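Local coordinates for cell division protein FtsI/penicillin binding protein 2 (Legionella pneumophila subsp. pneumophila ATCC 43290, PDB 4ZTK) that probably cross-links peptidoglycan peptides as a D,D-transpeptidase of the penicillin-binding protein family during bacterial cell division, at residues A[187-192]-A[277-282]; A[196-201]-A[211-216]; A[249-252]-A[258-261]. All coordinates share one frame; numbering follows the deposited sequence.

Contact 1 (A[187-192]-A[277-282]); sequences VTIESL and LVVIEE
Ile189 and Leu277 bring the first turn of helix 189-200 to strand 274-281 with their CA atoms 7.5 Å apart, and no hydrogen bond crosses between the segments. The side chains meet through apolar contacts alone, and these centre on one methyl group. Leu277 CD2 lies against the helix turn between the side chains of Ile189 and Leu192, 3.6 Å from Ile189 O, a backbone contact, and 3.8 Å from Leu192 CD2. The two leucines meet at about a right angle, and Leu192 also lays its CB and CG against the same methyl. Each has CG anti to its own backbone N (chi1 -175° in Leu192, 175° in Leu277), which carries both branched ends into the gap between helix and strand. Ile189 reaches further along the strand: its CD1 touches Val279 CG2 at 3.9 Å as well as Leu277 CD2 at 4.0 Å, bridging two residues whose side chains leave the same face of the strand. Phe76 and, from strand 43-49, Val45 and Ala47 also pack on Ile189. The helix start itself is closed by a capping box. Ser191 N donates to Thr188 OG1 over 3.1 Å, and Thr188 N returns a nearly straight bond to Ser191 OG at 3.0 Å, so both side-chain oxygens grip backbone NH groups at the N-terminus. Val278, pointing the other way, packs on helix 295-310; this helix and helix 189-200, on the Leu277 and Val279 side, cover the two faces of the central antiparallel sheet, as in the penicillin-binding transpeptidase and serine beta-lactamase fold.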
ATOM      1  N   VAL A 187       0.853   7.017   8.542  1.00 32.59           N
ATOM      2  CA  VAL A 187       0.111   7.278   7.314  1.00 28.37           C
ATOM      3  C   VAL A 187      -1.392   7.254   7.575  1.00 33.99           C
ATOM      4  O   VAL A 187      -1.847   6.802   8.624  1.00 31.36           O
ATOM      5  CB  VAL A 187       0.453   6.265   6.179  1.00 30.63           C
ATOM      6  CG1 VAL A 187       1.940   6.289   5.855  1.00 27.78           C
ATOM      7  CG2 VAL A 187      -0.002   4.849   6.540  1.00 21.21           C
ATOM      8  N   THR A 188      -2.155   7.772   6.624  1.00 30.47           N
ATOM      9  CA  THR A 188      -3.595   7.577   6.605  1.00 33.77           C
ATOM     10  C   THR A 188      -3.915   6.852   5.310  1.00 32.32           C
ATOM     11  O   THR A 188      -3.037   6.680   4.463  1.00 29.57           O
ATOM     12  CB  THR A 188      -4.363   8.912   6.635  1.00 34.37           C
ATOM     13  OG1 THR A 188      -4.007   9.694   5.488  1.00 34.64           O
ATOM     14  CG2 THR A 188      -4.045   9.697   7.904  1.00 32.83           C
ATOM     15  N   ILE A 189      -5.158   6.412   5.159  1.00 32.74           N
ATOM     16  CA  ILE A 189      -5.583   5.776   3.918  1.00 35.15           C
ATOM     17  C   ILE A 189      -5.333   6.736   2.758  1.00 31.00           C
ATOM     18  O   ILE A 189      -4.771   6.357   1.734  1.00 28.47           O
ATOM     19  CB  ILE A 189      -7.078   5.394   3.958  1.00 37.08           C
ATOM     20  CG1 ILE A 189      -7.323   4.319   5.016  1.00 34.21           C
ATOM     21  CG2 ILE A 189      -7.536   4.901   2.602  1.00 33.48           C
ATOM     22  CD1 ILE A 189      -6.542   3.046   4.770  1.00 32.99           C
ATOM     23  N   GLU A 190      -5.726   7.992   2.952  1.00 29.36           N
ATOM     24  CA  GLU A 190      -5.554   9.031   1.939  1.00 31.05           C
ATOM     25  C   GLU A 190      -4.094   9.288   1.551  1.00 34.61           C
ATOM     26  O   GLU A 190      -3.772   9.395   0.369  1.00 33.12           O
ATOM     27  CB  GLU A 190      -6.205  10.340   2.398  1.00 34.57           C
ATOM     28  CG  GLU A 190      -6.167  11.448   1.350  1.00 39.74           C
ATOM     29  CD  GLU A 190      -6.955  12.686   1.764  1.00 58.47           C
ATOM     30  OE1 GLU A 190      -7.547  13.341   0.879  1.00 62.19           O
ATOM     31  OE2 GLU A 190      -6.979  13.005   2.972  1.00 61.33           O
ATOM     32  N   SER A 191      -3.210   9.403   2.535  1.00 33.47           N
ATOM     33  CA  SER A 191      -1.823   9.732   2.224  1.00 30.34           C
ATOM     34  C   SER A 191      -1.131   8.541   1.572  1.00 25.85           C
ATOM     35  O   SER A 191      -0.338   8.704   0.646  1.00 30.26           O
ATOM     36  CB  SER A 191      -1.061  10.195   3.471  1.00 30.05           C
ATOM     37  OG  SER A 191      -0.712   9.103   4.306  1.00 29.92           O
ATOM     38  N   LEU A 192      -1.451   7.339   2.040  1.00 26.39           N
ATOM     39  CA  LEU A 192      -0.812   6.136   1.515  1.00 23.99           C
ATOM     40  C   LEU A 192      -1.195   5.864   0.059  1.00 33.95           C
ATOM     41  O   LEU A 192      -0.334   5.564  -0.772  1.00 29.21           O
ATOM     42  CB  LEU A 192      -1.116   4.919   2.395  1.00 25.75           C
ATOM     43  CG  LEU A 192      -0.385   3.627   2.008  1.00 27.75           C
ATOM     44  CD1 LEU A 192       1.139   3.830   1.967  1.00 25.81           C
ATOM     45  CD2 LEU A 192      -0.753   2.478   2.951  1.00 24.31           C
ATOM     46  N   LEU A 277      -6.360   0.716  -2.520  1.00 28.07           N
ATOM     47  CA  LEU A 277      -5.787   0.366  -1.230  1.00 24.89           C
ATOM     48  C   LEU A 277      -6.858  -0.343  -0.420  1.00 29.19           C
ATOM     49  O   LEU A 277      -7.980   0.160  -0.274  1.00 26.88           O
ATOM     50  CB  LEU A 277      -5.302   1.617  -0.497  1.00 21.54           C
ATOM     51  CG  LEU A 277      -4.783   1.425   0.934  1.00 32.44           C
ATOM     52  CD1 LEU A 277      -3.677   0.377   0.985  1.00 27.96           C
ATOM     53  CD2 LEU A 277      -4.285   2.749   1.515  1.00 28.62           C
ATOM     54  N   VAL A 278      -6.519  -1.522   0.087  1.00 28.83           N
ATOM     55  CA  VAL A 278      -7.428  -2.301   0.916  1.00 25.75           C
ATOM     56  C   VAL A 278      -6.775  -2.548   2.267  1.00 31.51           C
ATOM     57  O   VAL A 278      -5.621  -2.978   2.333  1.00 25.07           O
ATOM     58  CB  VAL A 278      -7.745  -3.670   0.277  1.00 28.22           C
ATOM     59  CG1 VAL A 278      -8.582  -4.513   1.218  1.00 27.78           C
ATOM     60  CG2 VAL A 278      -8.453  -3.494  -1.058  1.00 28.03           C
ATOM     61  N   VAL A 279      -7.502  -2.269   3.342  1.00 25.13           N
ATOM     62  CA  VAL A 279      -7.013  -2.568   4.681  1.00 29.59           C
ATOM     63  C   VAL A 279      -8.092  -3.276   5.483  1.00 30.53           C
ATOM     64  O   VAL A 279      -9.221  -2.797   5.580  1.00 31.42           O
ATOM     65  CB  VAL A 279      -6.553  -1.295   5.435  1.00 31.61           C
ATOM     66  CG1 VAL A 279      -6.179  -1.631   6.877  1.00 29.45           C
ATOM     67  CG2 VAL A 279      -5.380  -0.656   4.721  1.00 29.85           C
ATOM     68  N   ILE A 280      -7.738  -4.429   6.039  1.00 26.30           N
ATOM     69  CA  ILE A 280      -8.648  -5.207   6.868  1.00 29.46           C
ATOM     70  C   ILE A 280      -8.076  -5.211   8.273  1.00 30.56           C
ATOM     71  O   ILE A 280      -6.871  -5.399   8.444  1.00 29.23           O
ATOM     72  CB  ILE A 280      -8.737  -6.675   6.390  1.00 28.29           C
ATOM     73  CG1 ILE A 280      -9.039  -6.752   4.889  1.00 28.78           C
ATOM     74  CG2 ILE A 280      -9.755  -7.452   7.217  1.00 28.66           C
ATOM     75  CD1 ILE A 280     -10.358  -6.120   4.480  1.00 29.66           C
ATOM     76  N   GLU A 281      -8.921  -5.010   9.278  1.00 31.50           N
ATOM     77  CA  GLU A 281      -8.442  -4.972  10.659  1.00 32.88           C
ATOM     78  C   GLU A 281      -8.928  -6.161  11.483  1.00 30.38           C
ATOM     79  O   GLU A 281     -10.127  -6.359  11.649  1.00 32.84           O
ATOM     80  CB  GLU A 281      -8.856  -3.666  11.338  1.00 32.52           C
ATOM     81  CG  GLU A 281      -8.401  -3.557  12.779  1.00 35.14           C
ATOM     82  CD  GLU A 281      -8.942  -2.316  13.466  1.00 48.53           C
ATOM     83  OE1 GLU A 281      -8.351  -1.903  14.485  1.00 49.60           O
ATOM     84  OE2 GLU A 281      -9.957  -1.755  12.989  1.00 45.81           O
ATOM     85  N   GLU A 282      -7.979  -6.938  11.999  1.00 34.35           N
ATOM     86  CA  GLU A 282      -8.275  -8.117  12.805  1.00 37.39           C
ATOM     87  C   GLU A 282      -9.149  -9.114  12.065  1.00 33.64           C
ATOM     88  O   GLU A 282     -10.045  -9.719  12.650  1.00 38.10           O
ATOM     89  CB  GLU A 282      -8.927  -7.731  14.134  1.00 42.92           C
ATOM     90  CG  GLU A 282      -8.015  -6.954  15.063  1.00 58.47           C
ATOM     91  CD  GLU A 282      -8.698  -6.586  16.364  1.00 70.62           C
ATOM     92  OE1 GLU A 282      -9.458  -7.425  16.894  1.00 72.73           O
ATOM     93  OE2 GLU A 282      -8.481  -5.454  16.851  1.00 75.69           O
TER

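Contact 2 (A[196-201]-A[211-216]); sequences YAILAN and SAIISE
Ile213 and Ile214 pack against Ile198 and Leu199 at the end of helix 189-200, beside a two-stranded hairpin, 204-205/211-212, inserted between helices 189-200 and 216-231 of the transpeptidase fold. The second segment enters as the outgoing hairpin strand, where Ser211 pairs through its backbone with Ser205. Beyond Ala212, whose side chain is directed away from the helix, the strand ends and Ile213 points toward the helix. Ile213 CG1 approaches Ile198 CG2 at 4.1 Å, the two side chains crossing at about a right angle. Both isoleucines place CG1 beside the backbone N (chi1 -65° in Ile198, -59° in Ile213), yet they present different branches: the branch methyl from the helix, the chain methylene from the loop. Phe158 and Ser205 also border this pair, and Ile213 O accepts a hydrogen bond from Lys154 NZ, which satisfies a backbone carbonyl beside an apolar cluster. At Ile214 the backbone is extended again, and CD1 at the tip of the side chain is the part that nears Leu199. Ser215 then takes the N-cap position of helix 216-231; its backbone N is held by Asn92 OD1, tying the new helix start to helix 83-92. Phe85 of that helix and Tyr266 of strand 259-267 pack on Leu199, which thus faces the interior as well as the loop. All four touching side chains are buried, but the contact is slight, 110 Å² in all, and its second pair is loose: Leu199 CD2 and Ile214 CD1 stand 4.4 Å apart.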
ATOM      1  N   TYR A 196       1.053   5.815  -3.550  1.00 25.34           N
ATOM      2  CA  TYR A 196       0.993   4.813  -4.608  1.00 25.82           C
ATOM      3  C   TYR A 196       0.537   5.417  -5.941  1.00 27.65           C
ATOM      4  O   TYR A 196       0.943   4.960  -7.010  1.00 31.28           O
ATOM      5  CB  TYR A 196       0.130   3.613  -4.196  1.00 27.69           C
ATOM      6  CG  TYR A 196       0.952   2.563  -3.492  1.00 28.16           C
ATOM      7  CD1 TYR A 196       1.174   2.627  -2.127  1.00 26.88           C
ATOM      8  CD2 TYR A 196       1.544   1.532  -4.203  1.00 27.67           C
ATOM      9  CE1 TYR A 196       1.950   1.678  -1.483  1.00 22.58           C
ATOM     10  CE2 TYR A 196       2.321   0.583  -3.574  1.00 27.62           C
ATOM     11  CZ  TYR A 196       2.523   0.664  -2.214  1.00 23.36           C
ATOM     12  OH  TYR A 196       3.297  -0.277  -1.581  1.00 23.26           O
ATOM     13  N   ALA A 197      -0.277   6.464  -5.872  1.00 24.30           N
ATOM     14  CA  ALA A 197      -0.726   7.145  -7.083  1.00 29.15           C
ATOM     15  C   ALA A 197       0.462   7.737  -7.839  1.00 35.69           C
ATOM     16  O   ALA A 197       0.452   7.810  -9.067  1.00 35.56           O
ATOM     17  CB  ALA A 197      -1.748   8.222  -6.752  1.00 26.51           C
ATOM     18  N   ILE A 198       1.494   8.137  -7.106  1.00 34.55           N
ATOM     19  CA  ILE A 198       2.696   8.674  -7.732  1.00 31.94           C
ATOM     20  C   ILE A 198       3.372   7.613  -8.606  1.00 31.97           C
ATOM     21  O   ILE A 198       3.769   7.885  -9.740  1.00 30.33           O
ATOM     22  CB  ILE A 198       3.682   9.229  -6.688  1.00 33.18           C
ATOM     23  CG1 ILE A 198       3.057  10.431  -5.971  1.00 33.28           C
ATOM     24  CG2 ILE A 198       4.997   9.625  -7.352  1.00 36.53           C
ATOM     25  CD1 ILE A 198       3.950  11.065  -4.920  1.00 33.96           C
ATOM     26  N   LEU A 199       3.480   6.399  -8.080  1.00 28.09           N
ATOM     27  CA  LEU A 199       4.057   5.293  -8.835  1.00 31.45           C
ATOM     28  C   LEU A 199       3.203   4.965 -10.053  1.00 33.20           C
ATOM     29  O   LEU A 199       3.727   4.670 -11.125  1.00 38.39           O
ATOM     30  CB  LEU A 199       4.200   4.052  -7.954  1.00 26.76           C
ATOM     31  CG  LEU A 199       5.065   4.189  -6.700  1.00 30.23           C
ATOM     32  CD1 LEU A 199       5.013   2.899  -5.885  1.00 27.17           C
ATOM     33  CD2 LEU A 199       6.504   4.544  -7.061  1.00 28.54           C
ATOM     34  N   ALA A 200       1.885   5.025  -9.883  1.00 28.74           N
ATOM     35  CA  ALA A 200       0.963   4.751 -10.974  1.00 33.60           C
ATOM     36  C   ALA A 200       1.022   5.856 -12.022  1.00 40.04           C
ATOM     37  O   ALA A 200       0.679   5.638 -13.181  1.00 40.70           O
ATOM     38  CB  ALA A 200      -0.460   4.587 -10.445  1.00 28.52           C
ATOM     39  N   ASN A 201       1.466   7.039 -11.609  1.00 32.69           N
ATOM     40  CA  ASN A 201       1.516   8.204 -12.485  1.00 36.26           C
ATOM     41  C   ASN A 201       2.897   8.338 -13.125  1.00 40.95           C
ATOM     42  O   ASN A 201       3.362   9.446 -13.400  1.00 36.80           O
ATOM     43  CB  ASN A 201       1.164   9.467 -11.683  1.00 39.26           C
ATOM     44  CG  ASN A 201       0.910  10.681 -12.562  1.00 42.31           C
ATOM     45  OD1 ASN A 201       0.548  10.552 -13.728  1.00 43.36           O
ATOM     46  ND2 ASN A 201       1.115  11.870 -12.002  1.00 36.34           N
ATOM     47  N   SER A 211       5.763  16.956 -11.240  1.00 58.10           N
ATOM     48  CA  SER A 211       7.214  16.823 -11.264  1.00 54.00           C
ATOM     49  C   SER A 211       7.610  15.360 -11.121  1.00 45.70           C
ATOM     50  O   SER A 211       6.944  14.596 -10.427  1.00 41.63           O
ATOM     51  CB  SER A 211       7.843  17.641 -10.135  1.00 57.60           C
ATOM     52  OG  SER A 211       7.590  19.024 -10.309  1.00 72.09           O
ATOM     53  N   ALA A 212       8.698  14.975 -11.780  1.00 46.59           N
ATOM     54  CA  ALA A 212       9.217  13.620 -11.669  1.00 41.24           C
ATOM     55  C   ALA A 212       9.882  13.420 -10.314  1.00 43.92           C
ATOM     56  O   ALA A 212      10.885  14.061 -10.010  1.00 46.78           O
ATOM     57  CB  ALA A 212      10.204  13.334 -12.793  1.00 39.21           C
ATOM     58  N   ILE A 213       9.310  12.539  -9.498  1.00 39.47           N
ATOM     59  CA  ILE A 213       9.895  12.200  -8.205  1.00 38.09           C
ATOM     60  C   ILE A 213      11.036  11.207  -8.395  1.00 41.93           C
ATOM     61  O   ILE A 213      12.073  11.305  -7.741  1.00 37.08           O
ATOM     62  CB  ILE A 213       8.840  11.620  -7.243  1.00 37.96           C
ATOM     63  CG1 ILE A 213       7.717  12.632  -7.029  1.00 35.73           C
ATOM     64  CG2 ILE A 213       9.472  11.250  -5.911  1.00 40.05           C
ATOM     65  CD1 ILE A 213       8.215  14.004  -6.599  1.00 34.61           C
ATOM     66  N   ILE A 214      10.840  10.251  -9.298  1.00 40.23           N
ATOM     67  CA  ILE A 214      11.912   9.341  -9.681  1.00 38.27           C
ATOM     68  C   ILE A 214      12.038   9.275 -11.200  1.00 38.24           C
ATOM     69  O   ILE A 214      11.104   9.626 -11.923  1.00 38.02           O
ATOM     70  CB  ILE A 214      11.705   7.923  -9.105  1.00 31.36           C
ATOM     71  CG1 ILE A 214      10.335   7.372  -9.500  1.00 32.14           C
ATOM     72  CG2 ILE A 214      11.865   7.938  -7.594  1.00 30.00           C
ATOM     73  CD1 ILE A 214      10.126   5.894  -9.109  1.00 25.61           C
ATOM     74  N   SER A 215      13.195   8.829 -11.680  1.00 35.46           N
ATOM     75  CA  SER A 215      13.462   8.761 -13.117  1.00 43.89           C
ATOM     76  C   SER A 215      12.545   7.771 -13.825  1.00 49.04           C
ATOM     77  O   SER A 215      11.865   6.968 -13.183  1.00 44.55           O
ATOM     78  CB  SER A 215      14.912   8.352 -13.365  1.00 52.90           C
ATOM     79  OG  SER A 215      15.112   6.994 -12.998  1.00 49.98           O
ATOM     80  N   GLU A 216      12.537   7.828 -15.154  1.00 54.83           N
ATOM     81  CA  GLU A 216      11.746   6.897 -15.952  1.00 54.72           C
ATOM     82  C   GLU A 216      12.259   5.477 -15.767  1.00 46.71           C
ATOM     83  O   GLU A 216      11.474   4.538 -15.636  1.00 41.28           O
ATOM     84  CB  GLU A 216      11.790   7.277 -17.430  1.00 61.17           C
ATOM     85  CG  GLU A 216      11.131   8.605 -17.748  1.00 74.76           C
ATOM     86  CD  GLU A 216      11.112   8.899 -19.235  1.00 86.79           C
ATOM     87  OE1 GLU A 216      11.686   8.103 -20.008  1.00 88.82           O
ATOM     88  OE2 GLU A 216      10.521   9.927 -19.630  1.00 89.65           O
TER

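Contact 3 (A[249-252]-A[258-261]); sequences TGTV and KYLA
Thr251 has CG2 anti to its backbone N (chi1 -52° to OG1) and Tyr259 swings its ring beside its own N (chi1 -81°); the two side chains leave the sheet on the same face, and these torsions turn the methyl toward CD2 of the ring. Thr251 CG2 lies 3.8 Å from Tyr259 CD2, with CE2 a little further off, and it meets the ring obliquely. Val252 and Leu260 form a hydrogen-bonded pair. Val252 N donates to Leu260 O at 2.8 Å and Leu260 N to Val252 O at the same length. Val252 CB and Leu260 CB, 4.0 Å apart, sit together on one face of the sheet. Thr251 and Ala261, on the other face, are a non-hydrogen-bonded pair with CA atoms 4.7 Å apart. Each carbonyl of the bonded pair takes a second, softer contact: Thr251 CA approaches Leu260 O at 3.3 Å and Tyr259 CA approaches Val252 O at 3.4 Å, both CA-H...O contacts. Further pairing joins Gly250 with Leu262 and Ala261 with Ile280, continuing the sheet. Thr249 and Gly250 follow Lys248 in strand 246-253, in what looks like the KTG-type motif of penicillin-binding proteins. Thr249 OG1 and Thr251 OG1 each hydrogen-bond a sulfonate oxygen of a bound cyclohexylaminoethanesulfonate, probably from the crystallisation liquor. The two backbone bonds hold the outermost strand in register, while the methyl of Thr251 packs on the tyrosine and its hydroxyl is held by Gly295 N and also meets the sulfonate, consistent with a pocket wall able to receive an anionic group such as a substrate carboxylate.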
ATOM      1  N   THR A 249       1.818  -6.265  -0.740  1.00 27.31           N
ATOM      2  CA  THR A 249       1.167  -6.699   0.481  1.00 24.05           C
ATOM      3  C   THR A 249       1.780  -6.029   1.701  1.00 28.71           C
ATOM      4  O   THR A 249       2.944  -5.616   1.686  1.00 29.33           O
ATOM      5  CB  THR A 249       1.331  -8.212   0.666  1.00 26.87           C
ATOM      6  OG1 THR A 249       2.732  -8.542   0.643  1.00 24.46           O
ATOM      7  CG2 THR A 249       0.629  -8.957  -0.456  1.00 18.81           C
ATOM      8  N   GLY A 250       0.988  -5.933   2.762  1.00 30.85           N
ATOM      9  CA  GLY A 250       1.498  -5.544   4.063  1.00 28.03           C
ATOM     10  C   GLY A 250       0.722  -6.231   5.173  1.00 32.83           C
ATOM     11  O   GLY A 250      -0.481  -6.472   5.042  1.00 29.43           O
ATOM     12  N   THR A 251       1.421  -6.561   6.254  1.00 23.90           N
ATOM     13  CA  THR A 251       0.802  -7.105   7.456  1.00 27.05           C
ATOM     14  C   THR A 251       1.393  -6.396   8.669  1.00 29.49           C
ATOM     15  O   THR A 251       2.580  -6.523   8.957  1.00 39.82           O
ATOM     16  CB  THR A 251       1.048  -8.625   7.600  1.00 25.23           C
ATOM     17  OG1 THR A 251       0.674  -9.289   6.389  1.00 28.48           O
ATOM     18  CG2 THR A 251       0.236  -9.191   8.751  1.00 27.14           C
ATOM     19  N   VAL A 252       0.569  -5.641   9.380  1.00 30.55           N
ATOM     20  CA  VAL A 252       1.055  -4.866  10.514  1.00 34.35           C
ATOM     21  C   VAL A 252       0.513  -5.414  11.832  1.00 36.00           C
ATOM     22  O   VAL A 252      -0.678  -5.707  11.948  1.00 36.62           O
ATOM     23  CB  VAL A 252       0.666  -3.373  10.374  1.00 39.58           C
ATOM     24  CG1 VAL A 252       1.180  -2.564  11.559  1.00 41.06           C
ATOM     25  CG2 VAL A 252       1.199  -2.808   9.067  1.00 37.29           C
ATOM     26  N   LYS A 258      -2.996  -7.407  17.455  1.00 86.08           N
ATOM     27  CA  LYS A 258      -3.960  -6.751  16.575  1.00 73.45           C
ATOM     28  C   LYS A 258      -3.386  -6.595  15.167  1.00 60.95           C
ATOM     29  O   LYS A 258      -2.410  -5.874  14.959  1.00 57.92           O
ATOM     30  CB  LYS A 258      -4.375  -5.390  17.147  1.00 71.19           C
ATOM     31  CG  LYS A 258      -5.545  -5.430  18.137  1.00 73.08           C
ATOM     32  CD  LYS A 258      -5.260  -6.305  19.348  1.00 80.46           C
ATOM     33  CE  LYS A 258      -6.394  -6.262  20.362  1.00 84.77           C
ATOM     34  NZ  LYS A 258      -6.436  -4.970  21.100  1.00 87.50           N
ATOM     35  N   TYR A 259      -4.004  -7.272  14.204  1.00 49.69           N
ATOM     36  CA  TYR A 259      -3.479  -7.334  12.846  1.00 42.86           C
ATOM     37  C   TYR A 259      -4.158  -6.384  11.867  1.00 35.69           C
ATOM     38  O   TYR A 259      -5.387  -6.325  11.784  1.00 36.71           O
ATOM     39  CB  TYR A 259      -3.606  -8.755  12.302  1.00 52.97           C
ATOM     40  CG  TYR A 259      -2.520  -9.698  12.755  1.00 60.29           C
ATOM     41  CD1 TYR A 259      -2.391 -10.054  14.091  1.00 66.32           C
ATOM     42  CD2 TYR A 259      -1.631 -10.246  11.842  1.00 57.10           C
ATOM     43  CE1 TYR A 259      -1.400 -10.924  14.506  1.00 66.18           C
ATOM     44  CE2 TYR A 259      -0.641 -11.118  12.244  1.00 60.99           C
ATOM     45  CZ  TYR A 259      -0.528 -11.454  13.577  1.00 63.22           C
ATOM     46  OH  TYR A 259       0.464 -12.320  13.975  1.00 64.38           O
ATOM     47  N   LEU A 260      -3.346  -5.647  11.121  1.00 33.30           N
ATOM     48  CA  LEU A 260      -3.827  -4.958   9.930  1.00 33.53           C
ATOM     49  C   LEU A 260      -3.310  -5.719   8.719  1.00 29.35           C
ATOM     50  O   LEU A 260      -2.112  -5.996   8.615  1.00 25.43           O
ATOM     51  CB  LEU A 260      -3.332  -3.508   9.882  1.00 32.78           C
ATOM     52  CG  LEU A 260      -3.799  -2.542  10.975  1.00 39.34           C
ATOM     53  CD1 LEU A 260      -3.249  -1.144  10.720  1.00 41.05           C
ATOM     54  CD2 LEU A 260      -5.318  -2.508  11.056  1.00 37.18           C
ATOM     55  N   ALA A 261      -4.214  -6.073   7.816  1.00 28.81           N
ATOM     56  CA  ALA A 261      -3.836  -6.728   6.570  1.00 28.73           C
ATOM     57  C   ALA A 261      -4.040  -5.756   5.412  1.00 29.28           C
ATOM     58  O   ALA A 261      -5.148  -5.271   5.185  1.00 28.37           O
ATOM     59  CB  ALA A 261      -4.656  -7.990   6.370  1.00 26.40           C
TER

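In the fold
Contacts 1 and 3 meet in the same five-stranded sheet, with strand 259-267 lying between strand 246-253 and strand 274-281; the backbones of Tyr259 and Glu282 join them. Contact 1 is the deepest, near the centre of the chain, and contact 3 is partly buried at the outermost strand, where the bound sulfonate sits. Contact 2 shares helix 189-200 with contact 1 but lies about 20 Å from it, centre to centre, farther from the centre of the chain, though its touching side chains are still buried. Chemistry follows place: contacts 1 and 2 are apolar with no hydrogen bond across them, whereas contact 3 combines backbone hydrogen bonding with hydroxyls turned to a likely active-site pocket.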